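PDB 6ERC: peroxinectin A from Dictyostelium discoideum, which is a secreted haem peroxidase that uses hydrogen peroxide to oxidise phenolic donors, and also oxidises iodide and thiocyanate. Local coordinates for residues A[3-14]-A[466-474]; A[19-30]-A[288-297]. One frame throughout, in Å; residues are numbered along the deposited sequence.

Interaction 1 (A[3-14]-A[466-474])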
loop_
_atom_site.group_PDB
_atom_site.type_symbol
_atom_site.label_atom_id
_atom_site.label_comp_id
_atom_site.label_asym_id
_atom_site.label_seq_id
_atom_site.Cartn_x
_atom_site.Cartn_y
_atom_site.Cartn_z
ATOM N N GLU A 3 24.796 -0.622 16.251
ATOM C CA GLU A 3 23.470 -1.219 16.292
ATOM C C GLU A 3 22.696 -0.861 15.029
ATOM O O GLU A 3 22.610 0.312 14.655
ATOM C CB GLU A 3 22.708 -0.743 17.527
ATOM C CG GLU A 3 21.357 -1.422 17.717
ATOM C CD GLU A 3 20.581 -0.862 18.889
ATOM O OE1 GLU A 3 20.855 0.289 19.287
ATOM O OE2 GLU A 3 19.696 -1.573 19.413
ATOM N N PHE A 4 22.134 -1.873 14.377
ATOM C CA PHE A 4 21.297 -1.681 13.205
ATOM C C PHE A 4 19.906 -2.240 13.469
ATOM O O PHE A 4 19.703 -3.073 14.357
ATOM C CB PHE A 4 21.904 -2.350 11.968
ATOM C CG PHE A 4 23.161 -1.693 11.483
ATOM C CD1 PHE A 4 23.103 -0.582 10.660
ATOM C CD2 PHE A 4 24.400 -2.184 11.853
ATOM C CE1 PHE A 4 24.257 0.026 10.213
ATOM C CE2 PHE A 4 25.558 -1.579 11.411
ATOM C CZ PHE A 4 25.487 -0.474 10.590
ATOM N N ARG A 5 18.946 -1.761 12.680
ATOM C CA ARG A 5 17.569 -2.218 12.800
ATOM C C ARG A 5 17.500 -3.736 12.746
ATOM O O ARG A 5 18.348 -4.399 12.141
ATOM C CB ARG A 5 16.710 -1.652 11.669
ATOM C CG ARG A 5 16.440 -0.170 11.723
ATOM C CD ARG A 5 15.745 0.246 10.440
ATOM N NE ARG A 5 15.352 1.652 10.425
ATOM C CZ ARG A 5 14.185 2.120 10.859
ATOM N NH1 ARG A 5 13.271 1.302 11.367
ATOM N NH2 ARG A 5 13.936 3.419 10.793
ATOM N N SER A 6 16.469 -4.287 13.374
ATOM C CA SER A 6 16.110 -5.666 13.114
ATOM C C SER A 6 15.332 -5.748 11.806
ATOM O O SER A 6 14.937 -4.735 11.222
ATOM C CB SER A 6 15.284 -6.237 14.262
ATOM O OG SER A 6 15.037 -7.616 14.054
ATOM N N TYR A 7 15.119 -6.971 11.333
ATOM C CA TYR A 7 14.307 -7.184 10.145
ATOM C C TYR A 7 12.826 -7.344 10.465
ATOM O O TYR A 7 11.995 -7.241 9.556
ATOM C CB TYR A 7 14.811 -8.410 9.378
ATOM C CG TYR A 7 16.238 -8.260 8.910
ATOM C CD1 TYR A 7 16.558 -7.392 7.876
ATOM C CD2 TYR A 7 17.267 -8.978 9.506
ATOM C CE1 TYR A 7 17.857 -7.243 7.447
ATOM C CE2 TYR A 7 18.570 -8.837 9.080
ATOM C CZ TYR A 7 18.860 -7.967 8.051
ATOM O OH TYR A 7 20.157 -7.814 7.614
ATOM N N THR A 8 12.479 -7.567 11.733
ATOM C CA THR A 8 11.103 -7.807 12.140
ATOM C C THR A 8 10.424 -6.582 12.736
ATOM O O THR A 8 9.193 -6.545 12.793
ATOM C CB THR A 8 11.054 -8.943 13.165
ATOM O OG1 THR A 8 12.016 -8.695 14.199
ATOM C CG2 THR A 8 11.356 -10.273 12.495
ATOM N N GLY A 9 11.187 -5.590 13.181
ATOM C CA GLY A 9 10.641 -4.408 13.799
ATOM C C GLY A 9 10.786 -4.369 15.305
ATOM O O GLY A 9 10.712 -3.283 15.891
ATOM N N GLU A 10 10.992 -5.517 15.948
ATOM C CA GLU A 10 11.158 -5.532 17.392
ATOM C C GLU A 10 12.532 -4.986 17.770
ATOM O O GLU A 10 13.455 -4.917 16.953
ATOM C CB GLU A 10 10.964 -6.944 17.950
ATOM C CG GLU A 10 11.959 -7.982 17.459
ATOM C CD GLU A 10 11.598 -9.389 17.923
ATOM O OE1 GLU A 10 11.434 -9.592 19.148
ATOM O OE2 GLU A 10 11.466 -10.290 17.066
ATOM N N GLY A 11 12.654 -4.582 19.034
ATOM C CA GLY A 11 13.823 -3.876 19.503
ATOM C C GLY A 11 13.836 -2.397 19.187
ATOM O O GLY A 11 14.708 -1.680 19.692
ATOM N N ASN A 12 12.897 -1.914 18.373
ATOM C CA ASN A 12 12.870 -0.496 18.027
ATOM C C ASN A 12 12.506 0.355 19.237
ATOM O O ASN A 12 13.029 1.463 19.405
ATOM C CB ASN A 12 11.883 -0.263 16.886
ATOM C CG ASN A 12 12.060 1.084 16.228
ATOM O OD1 ASN A 12 11.775 2.121 16.824
ATOM N ND2 ASN A 12 12.521 1.077 14.984
ATOM N N ASN A 13 11.608 -0.139 20.083
ATOM C CA ASN A 13 11.237 0.525 21.326
ATOM C C ASN A 13 11.810 -0.278 22.486
ATOM O O ASN A 13 11.462 -1.449 22.667
ATOM C CB ASN A 13 9.720 0.657 21.453
ATOM C CG ASN A 13 9.313 1.593 22.569
ATOM O OD1 ASN A 13 9.173 1.183 23.722
ATOM N ND2 ASN A 13 9.127 2.866 22.234
ATOM N N LYS A 14 12.686 0.355 23.269
ATOM C CA LYS A 14 13.369 -0.356 24.344
ATOM C C LYS A 14 12.379 -0.858 25.387
ATOM O O LYS A 14 12.438 -2.019 25.810
ATOM C CB LYS A 14 14.415 0.554 24.986
ATOM C CG LYS A 14 15.555 0.936 24.056
ATOM C CD LYS A 14 16.503 1.921 24.721
ATOM C CE LYS A 14 17.724 2.206 23.852
ATOM N NZ LYS A 14 18.619 1.017 23.718
ATOM N N ARG A 466 6.834 8.075 12.325
ATOM C CA ARG A 466 8.056 8.865 12.401
ATOM C C ARG A 466 8.479 9.124 13.842
ATOM O O ARG A 466 9.635 8.885 14.204
ATOM C CB ARG A 466 7.869 10.200 11.669
ATOM C CG ARG A 466 9.008 11.184 11.879
ATOM C CD ARG A 466 8.936 12.361 10.916
ATOM N NE ARG A 466 8.023 13.404 11.377
ATOM C CZ ARG A 466 7.787 14.540 10.724
ATOM N NH1 ARG A 466 8.394 14.791 9.571
ATOM N NH2 ARG A 466 6.942 15.431 11.223
ATOM N N ALA A 467 7.553 9.602 14.678
ATOM C CA ALA A 467 7.894 9.949 16.053
ATOM C C ALA A 467 8.209 8.717 16.889
ATOM O O ALA A 467 9.063 8.779 17.781
ATOM C CB ALA A 467 6.751 10.741 16.685
ATOM N N GLY A 468 7.536 7.601 16.627
ATOM C CA GLY A 468 7.781 6.378 17.362
ATOM C C GLY A 468 8.919 5.533 16.843
ATOM O O GLY A 468 9.154 4.439 17.363
ATOM N N ASP A 469 9.638 6.009 15.830
ATOM C CA ASP A 469 10.730 5.261 15.223
ATOM C C ASP A 469 12.051 5.701 15.848
ATOM O O ASP A 469 12.449 6.865 15.724
ATOM C CB ASP A 469 10.748 5.470 13.709
ATOM C CG ASP A 469 11.711 4.539 13.003
ATOM O OD1 ASP A 469 12.502 3.857 13.687
ATOM O OD2 ASP A 469 11.672 4.483 11.757
ATOM N N ARG A 470 12.724 4.763 16.521
ATOM C CA ARG A 470 13.995 5.067 17.169
ATOM C C ARG A 470 15.121 5.217 16.152
ATOM O O ARG A 470 16.106 5.913 16.419
ATOM C CB ARG A 470 14.329 3.972 18.187
ATOM C CG ARG A 470 15.572 4.240 19.026
ATOM C CD ARG A 470 15.683 3.263 20.194
ATOM N NE ARG A 470 15.895 1.883 19.758
ATOM C CZ ARG A 470 17.080 1.283 19.665
ATOM N NH1 ARG A 470 18.195 1.928 19.976
ATOM N NH2 ARG A 470 17.153 0.024 19.256
ATOM N N PHE A 471 14.988 4.586 14.986
ATOM C CA PHE A 471 15.989 4.652 13.931
ATOM C C PHE A 471 15.624 5.656 12.839
ATOM O O PHE A 471 16.125 5.548 11.714
ATOM C CB PHE A 471 16.191 3.266 13.314
ATOM C CG PHE A 471 16.841 2.269 14.235
ATOM C CD1 PHE A 471 16.114 1.655 15.241
ATOM C CD2 PHE A 471 18.177 1.928 14.078
ATOM C CE1 PHE A 471 16.709 0.732 16.082
ATOM C CE2 PHE A 471 18.774 1.005 14.914
ATOM C CZ PHE A 471 18.040 0.406 15.917
ATOM N N TRP A 472 14.756 6.623 13.139
ATOM C CA TRP A 472 14.374 7.607 12.136
ATOM C C TRP A 472 15.597 8.402 11.694
ATOM O O TRP A 472 16.416 8.823 12.515
ATOM C CB TRP A 472 13.297 8.544 12.684
ATOM C CG TRP A 472 12.747 9.456 11.635
ATOM C CD1 TRP A 472 12.999 10.789 11.488
ATOM C CD2 TRP A 472 11.865 9.094 10.568
ATOM N NE1 TRP A 472 12.323 11.282 10.396
ATOM C CE2 TRP A 472 11.621 10.258 9.814
ATOM C CE3 TRP A 472 11.255 7.897 10.179
ATOM C CZ2 TRP A 472 10.790 10.262 8.698
ATOM C CZ3 TRP A 472 10.434 7.903 9.071
ATOM C CH2 TRP A 472 10.209 9.076 8.342
ATOM N N TYR A 473 15.717 8.615 10.380
ATOM C CA TYR A 473 16.962 9.142 9.831
ATOM C C TYR A 473 17.278 10.535 10.362
ATOM O O TYR A 473 18.452 10.903 10.469
ATOM C CB TYR A 473 16.903 9.152 8.302
ATOM C CG TYR A 473 16.074 10.262 7.691
ATOM C CD1 TYR A 473 14.708 10.109 7.483
ATOM C CD2 TYR A 473 16.664 11.453 7.292
ATOM C CE1 TYR A 473 13.952 11.122 6.911
ATOM C CE2 TYR A 473 15.918 12.469 6.721
ATOM C CZ TYR A 473 14.565 12.300 6.533
ATOM O OH TYR A 473 13.826 13.314 5.965
ATOM N N GLU A 474 16.261 11.319 10.709
ATOM C CA GLU A 474 16.494 12.686 11.161
ATOM C C GLU A 474 16.977 12.773 12.606
ATOM O O GLU A 474 17.166 13.889 13.101
ATOM C CB GLU A 474 15.218 13.522 11.009
ATOM C CG GLU A 474 14.663 13.593 9.589
ATOM C CD GLU A 474 13.434 14.487 9.483
ATOM O OE1 GLU A 474 13.568 15.707 9.728
ATOM O OE2 GLU A 474 12.336 13.971 9.168
HETATM O O HOH W 1 10.544 2.917 19.335
#

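Interaction 2 (A[19-30]-A[288-297]). With HEM (protoporphyrin IX containing Fe), chain F.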
loop_
_atom_site.group_PDB
_atom_site.type_symbol
_atom_site.label_atom_id
_atom_site.label_comp_id
_atom_site.label_asym_id
_atom_site.label_seq_id
_atom_site.Cartn_x
_atom_site.Cartn_y
_atom_site.Cartn_z
ATOM N N GLN A 19 6.837 -3.695 20.307
ATOM C CA GLN A 19 6.017 -2.601 19.802
ATOM C C GLN A 19 6.357 -2.304 18.348
ATOM O O GLN A 19 7.496 -1.952 18.024
ATOM C CB GLN A 19 6.223 -1.359 20.666
ATOM C CG GLN A 19 5.353 -0.175 20.283
ATOM C CD GLN A 19 5.342 0.895 21.354
ATOM O OE1 GLN A 19 4.626 0.780 22.349
ATOM N NE2 GLN A 19 6.143 1.937 21.163
ATOM N N GLY A 20 5.367 -2.446 17.471
ATOM C CA GLY A 20 5.560 -2.226 16.054
ATOM C C GLY A 20 6.116 -3.407 15.292
ATOM O O GLY A 20 6.273 -3.313 14.066
ATOM N N SER A 21 6.411 -4.517 15.963
ATOM C CA SER A 21 7.029 -5.652 15.298
ATOM C C SER A 21 5.985 -6.454 14.522
ATOM O O SER A 21 4.773 -6.275 14.674
ATOM C CB SER A 21 7.747 -6.542 16.312
ATOM O OG SER A 21 6.841 -7.099 17.246
ATOM N N ILE A 22 6.482 -7.358 13.678
ATOM C CA ILE A 22 5.621 -8.123 12.788
ATOM C C ILE A 22 4.729 -9.062 13.595
ATOM O O ILE A 22 5.086 -9.514 14.691
ATOM C CB ILE A 22 6.477 -8.897 11.768
ATOM C CG1 ILE A 22 5.594 -9.557 10.711
ATOM C CG2 ILE A 22 7.340 -9.941 12.468
ATOM C CD1 ILE A 22 6.345 -9.988 9.470
ATOM N N PHE A 23 3.545 -9.350 13.045
ATOM C CA PHE A 23 2.596 -10.294 13.643
ATOM C C PHE A 23 2.057 -9.785 14.978
ATOM O O PHE A 23 1.904 -10.547 15.934
ATOM C CB PHE A 23 3.231 -11.681 13.808
ATOM C CG PHE A 23 3.773 -12.258 12.531
ATOM C CD1 PHE A 23 2.993 -12.307 11.388
ATOM C CD2 PHE A 23 5.070 -12.743 12.474
ATOM C CE1 PHE A 23 3.495 -12.835 10.212
ATOM C CE2 PHE A 23 5.575 -13.271 11.301
ATOM C CZ PHE A 23 4.789 -13.317 10.170
ATOM N N THR A 24 1.757 -8.490 15.045
ATOM C CA THR A 24 1.179 -7.910 16.252
ATOM C C THR A 24 -0.157 -7.239 15.941
ATOM O O THR A 24 -0.361 -6.745 14.823
ATOM C CB THR A 24 2.119 -6.876 16.887
ATOM O OG1 THR A 24 2.397 -5.833 15.947
ATOM C CG2 THR A 24 3.421 -7.529 17.330
ATOM N N PRO A 25 -1.092 -7.221 16.895
ATOM C CA PRO A 25 -2.413 -6.639 16.620
ATOM C C PRO A 25 -2.305 -5.203 16.131
ATOM O O PRO A 25 -1.392 -4.455 16.500
ATOM C CB PRO A 25 -3.139 -6.705 17.974
ATOM C CG PRO A 25 -2.335 -7.621 18.858
ATOM C CD PRO A 25 -1.049 -7.975 18.162
ATOM N N PHE A 26 -3.243 -4.836 15.260
ATOM C CA PHE A 26 -3.357 -3.452 14.819
ATOM C C PHE A 26 -3.813 -2.557 15.967
ATOM O O PHE A 26 -4.298 -3.020 17.006
ATOM C CB PHE A 26 -4.345 -3.320 13.652
ATOM C CG PHE A 26 -3.800 -3.780 12.332
ATOM C CD1 PHE A 26 -2.931 -2.981 11.607
ATOM C CD2 PHE A 26 -4.187 -4.998 11.792
ATOM C CE1 PHE A 26 -2.445 -3.396 10.381
ATOM C CE2 PHE A 26 -3.702 -5.417 10.566
ATOM C CZ PHE A 26 -2.831 -4.613 9.861
ATOM N N ILE A 27 -3.660 -1.259 15.759
ATOM C CA ILE A 27 -4.177 -0.253 16.675
ATOM C C ILE A 27 -5.560 0.177 16.195
ATOM O O ILE A 27 -5.916 0.014 15.026
ATOM C CB ILE A 27 -3.209 0.955 16.781
ATOM C CG1 ILE A 27 -1.866 0.521 17.372
ATOM C CG2 ILE A 27 -3.793 2.085 17.619
ATOM C CD1 ILE A 27 -1.947 -0.018 18.796
ATOM N N ARG A 28 -6.358 0.718 17.114
ATOM C CA ARG A 28 -7.673 1.258 16.798
ATOM C C ARG A 28 -7.719 2.729 17.182
ATOM O O ARG A 28 -7.381 3.090 18.314
ATOM C CB ARG A 28 -8.781 0.495 17.533
ATOM C CG ARG A 28 -8.945 -0.954 17.111
ATOM C CD ARG A 28 -9.829 -1.102 15.883
ATOM N NE ARG A 28 -10.017 -2.508 15.538
ATOM C CZ ARG A 28 -10.753 -2.947 14.523
ATOM N NH1 ARG A 28 -11.391 -2.093 13.735
ATOM N NH2 ARG A 28 -10.851 -4.249 14.297
ATOM N N LEU A 29 -8.131 3.573 16.237
ATOM C CA LEU A 29 -8.478 4.948 16.576
ATOM C C LEU A 29 -9.895 5.045 17.116
ATOM O O LEU A 29 -10.190 5.939 17.916
ATOM C CB LEU A 29 -8.337 5.851 15.350
ATOM C CG LEU A 29 -7.001 5.811 14.608
ATOM C CD1 LEU A 29 -7.033 6.785 13.442
ATOM C CD2 LEU A 29 -5.845 6.122 15.546
ATOM N N ALA A 30 -10.773 4.135 16.696
ATOM C CA ALA A 30 -12.171 4.133 17.096
ATOM C C ALA A 30 -12.589 2.713 17.448
ATOM O O ALA A 30 -12.105 1.745 16.858
ATOM C CB ALA A 30 -13.065 4.682 15.978
ATOM N N VAL A 288 5.527 7.063 22.006
ATOM C CA VAL A 288 4.661 6.990 20.837
ATOM C C VAL A 288 4.734 5.588 20.253
ATOM O O VAL A 288 5.819 5.014 20.103
ATOM C CB VAL A 288 5.062 8.052 19.796
ATOM C CG1 VAL A 288 4.374 7.803 18.459
ATOM C CG2 VAL A 288 4.718 9.437 20.313
ATOM N N ASN A 289 3.571 5.034 19.916
ATOM C CA ASN A 289 3.476 3.714 19.307
ATOM C C ASN A 289 3.352 3.875 17.798
ATOM O O ASN A 289 2.401 4.496 17.311
ATOM C CB ASN A 289 2.283 2.941 19.869
ATOM C CG ASN A 289 2.216 1.515 19.357
ATOM O OD1 ASN A 289 3.097 1.060 18.632
ATOM N ND2 ASN A 289 1.171 0.797 19.745
ATOM N N ALA A 290 4.317 3.324 17.063
ATOM C CA ALA A 290 4.329 3.412 15.609
ATOM C C ALA A 290 3.442 2.372 14.938
ATOM O O ALA A 290 3.292 2.414 13.712
ATOM C CB ALA A 290 5.762 3.259 15.094
ATOM N N GLN A 291 2.859 1.446 15.702
ATOM C CA GLN A 291 2.025 0.399 15.129
ATOM C C GLN A 291 0.940 1.002 14.244
ATOM O O GLN A 291 0.388 2.062 14.547
ATOM C CB GLN A 291 1.394 -0.434 16.248
ATOM C CG GLN A 291 0.598 -1.643 15.775
ATOM C CD GLN A 291 1.479 -2.796 15.345
ATOM O OE1 GLN A 291 2.558 -3.009 15.899
ATOM N NE2 GLN A 291 1.022 -3.552 14.355
ATOM N N VAL A 292 0.640 0.317 13.139
ATOM C CA VAL A 292 -0.359 0.812 12.200
ATOM C C VAL A 292 -1.748 0.701 12.819
ATOM O O VAL A 292 -2.052 -0.249 13.552
ATOM C CB VAL A 292 -0.280 0.039 10.873
ATOM C CG1 VAL A 292 -1.407 0.464 9.926
ATOM C CG2 VAL A 292 1.076 0.245 10.215
ATOM N N SER A 293 -2.601 1.675 12.521
ATOM C CA SER A 293 -3.979 1.648 12.985
ATOM C C SER A 293 -4.846 0.867 12.009
ATOM O O SER A 293 -4.614 0.865 10.798
ATOM C CB SER A 293 -4.534 3.064 13.141
ATOM O OG SER A 293 -4.718 3.672 11.875
ATOM N N ASN A 294 -5.864 0.202 12.557
ATOM C CA ASN A 294 -6.750 -0.606 11.730
ATOM C C ASN A 294 -7.480 0.244 10.703
ATOM O O ASN A 294 -7.717 -0.208 9.577
ATOM C CB ASN A 294 -7.749 -1.349 12.616
ATOM C CG ASN A 294 -8.213 -2.647 12.003
ATOM O OD1 ASN A 294 -8.667 -2.681 10.858
ATOM N ND2 ASN A 294 -8.085 -3.733 12.757
ATOM N N GLU A 295 -7.830 1.478 11.063
ATOM C CA GLU A 295 -8.552 2.342 10.136
ATOM C C GLU A 295 -7.643 2.860 9.032
ATOM O O GLU A 295 -8.108 3.097 7.912
ATOM C CB GLU A 295 -9.185 3.513 10.887
ATOM C CG GLU A 295 -10.184 3.111 11.968
ATOM C CD GLU A 295 -9.510 2.666 13.256
ATOM O OE1 GLU A 295 -8.274 2.484 13.254
ATOM O OE2 GLU A 295 -10.219 2.502 14.273
ATOM N N PHE A 296 -6.353 3.041 9.326
ATOM C CA PHE A 296 -5.417 3.549 8.326
ATOM C C PHE A 296 -5.304 2.588 7.151
ATOM O O PHE A 296 -5.562 2.956 6.000
ATOM C CB PHE A 296 -4.047 3.782 8.970
ATOM C CG PHE A 296 -2.965 4.161 7.989
ATOM C CD1 PHE A 296 -2.799 5.478 7.590
ATOM C CD2 PHE A 296 -2.103 3.201 7.480
ATOM C CE1 PHE A 296 -1.800 5.829 6.692
ATOM C CE2 PHE A 296 -1.101 3.548 6.581
ATOM C CZ PHE A 296 -0.952 4.862 6.190
ATOM N N THR A 297 -4.922 1.342 7.425
ATOM C CA THR A 297 -4.692 0.392 6.346
ATOM C C THR A 297 -5.994 -0.139 5.761
ATOM O O THR A 297 -6.067 -0.389 4.553
ATOM C CB THR A 297 -3.820 -0.765 6.846
ATOM O OG1 THR A 297 -3.444 -1.594 5.742
ATOM C CG2 THR A 297 -4.548 -1.612 7.879
HETATM C CHA HEM F . -4.619 -3.752 -0.270
HETATM C CHB HEM F . -4.286 -4.450 -5.043
HETATM C CHC HEM F . -2.790 0.147 -5.589
HETATM C CHD HEM F . -3.362 0.897 -0.838
HETATM C C1A HEM F . -4.717 -4.314 -1.518
HETATM C C2A HEM F . -5.277 -5.608 -1.819
HETATM C C3A HEM F . -5.192 -5.809 -3.137
HETATM C C4A HEM F . -4.566 -4.640 -3.714
HETATM C CMA HEM F . -5.659 -7.053 -3.924
HETATM C CAA HEM F . -5.876 -6.559 -0.770
HETATM C CBA HEM F . -7.373 -6.625 -1.040
HETATM C CGA HEM F . -8.102 -7.037 0.211
HETATM O O1A HEM F . -8.058 -6.283 1.218
HETATM O O2A HEM F . -8.742 -8.119 0.201
HETATM C C1B HEM F . -3.834 -3.273 -5.590
HETATM C C2B HEM F . -3.540 -3.073 -6.987
HETATM C C3B HEM F . -3.121 -1.806 -7.146
HETATM C C4B HEM F . -3.142 -1.164 -5.847
HETATM C CMB HEM F . -3.703 -4.190 -8.038
HETATM C CAB HEM F . -2.685 -1.066 -8.432
HETATM C CBB HEM F . -2.740 -1.616 -9.649
HETATM C C1C HEM F . -2.820 0.762 -4.356
HETATM C C2C HEM F . -2.469 2.143 -4.072
HETATM C C3C HEM F . -2.628 2.348 -2.747
HETATM C C4C HEM F . -3.081 1.100 -2.172
HETATM C CMC HEM F . -2.016 3.113 -5.185
HETATM C CAC HEM F . -2.421 3.590 -1.841
HETATM C CBC HEM F . -1.994 4.790 -2.243
HETATM C C1D HEM F . -3.708 -0.304 -0.268
HETATM C C2D HEM F . -3.850 -0.561 1.146
HETATM C C3D HEM F . -4.206 -1.840 1.292
HETATM C C4D HEM F . -4.284 -2.444 -0.015
HETATM C CMD HEM F . -3.650 0.491 2.256
HETATM C CAD HEM F . -4.460 -2.604 2.603
HETATM C CBD HEM F . -3.077 -2.964 3.136
HETATM C CGD HEM F . -3.096 -4.293 3.852
HETATM O O1D HEM F . -2.968 -5.340 3.166
HETATM O O2D HEM F . -3.229 -4.322 5.101
HETATM N NA HEM F . -4.290 -3.749 -2.699
HETATM N NB HEM F . -3.582 -2.092 -4.921
HETATM N NC HEM F . -3.186 0.159 -3.172
HETATM N ND HEM F . -3.979 -1.476 -0.946
HETATM FE FE HEM F . -3.729 -1.794 -2.900
HETATM O O HOH W 2 6.827 2.564 18.460
HETATM O O HOH W 3 3.421 -4.918 12.711
HETATM O O HOH W 4 -12.262 0.685 14.461
#

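Interaction 1 (A[3-14]-A[466-474])
Two salt bridges tie the N-terminal segment 3-14 to the turn that follows helix 452-467, with the charges exchanged: acid E3 meets R470, and base R5 meets D469. R470 grips E3 end-on with both terminal nitrogens, NH1 to OE1 at 3.2 Å and NH2 to OE2 at 3.0 Å. The carboxylate lies at the guanidinium edge, but its own plane is turned 49° away, so both oxygens are met from above. R5 NH2 points nearly straight at D469 OD2, 2.7 Å away on the syn side, and makes a second, weak bond to F471 O.

Side chains also bond to backbone atoms across the contact. R470 runs out extended and then turns about the CG-CD bond (chi3 66°), which brings NE to N12 O at 2.9 Å and NH2 to G11 O. In return N12 OD1 accepts from R470 N at 2.8 Å, while N12 ND2 donates to D469 OD1 at 3.1 Å. An asparagine suits this place because one amide supplies both the acceptor and the donor. A leucine in place of R470 would probably leave E3 without its charged mate and rob the G11 and N12 carbonyls of these donors.

Apolar contact comes from F471. R5 CG sits over the ring face, 3.8 Å from its centroid, a CH-pi contact, while the R5 guanidinium lays one face against F471 CB. The aliphatic and charged parts of one arginine are thus both used.

The receiving structure is a type I beta turn from D469 to W472 that carries an Asx turn: D469 OD1 accepts from F471 N on the face opposite to N12 ND2. Held from both faces, OD1 has little freedom to turn, here where the N-terminal arm of this animal haem peroxidase meets the turn.

Interaction 2 (A[19-30]-A[288-297])
R28 and N294 stack flat on one another, guanidinium on amide with planes 19° apart, although this sets two donors, R28 NH2 and N294 ND2, just 3.2 Å apart. No bond joins them. The arrangement is tolerable because the donors have other acceptors: R28 bonds to H390 O and forms a salt bridge with E141, and N294 ND2 bonds to E141 and Q142, while N294 OD1 pairs with H390 ND1.

Next along the chain, the carboxylate of E295 acts as a clasp for backbone amides. OE1 takes L29 N at 3.2 Å in a nearly straight bond, and OE2 takes A30 N at 3.0 Å from above the carboxylate plane. The side chain reaches them by bending at chi2 (79°), and a water links OE2 to R28 NH1 and A30 O. I27 N donates to V292 O at 2.9 Å, half of a single bridge between I27 and S293.

F26 brings its ring edge to V292 O and touches V292 CG1 and T297 CG2 with CE1, so the flat ring packs against the start of the helix. S293 caps that helix, its OG accepting from F296 N. One turn further, T297 OG1 donates to the haem propionate oxygen O2D at 2.8 Å. Further back, Q291 folds its amide to T24, with OE1 2.8 Å from T24 OG1.

Three neighbouring elements border the contact: strand 139-144, which pairs with strand 24-25 and meets F26 and Q291; helix 452-467, against V292, L29 and F296; and helix 395-401, touching A30.

How the interactions relate
Interactions 1 and 2 lie with their centres about 15 Å apart and touch directly. Residues 3-14 and 19-30 belong to one N-terminal arm, joined by a probable hydrogen bond from I22 N to T8 O at 3.0 Å; the other two segments meet where G468 N lies 3.7 Å from V288 CG1. Both contacts approach the bound sodium, the R5 side chain to about 7 Å and that of V292 to about 8 Å. Interaction 2 alone enters the haem pocket, through T297, whose side chain is about 6 Å from that of R213, the predicted transition-state stabiliser, and about 8 Å from that of H81, the predicted proton acceptor. Interaction 1 stays away from it.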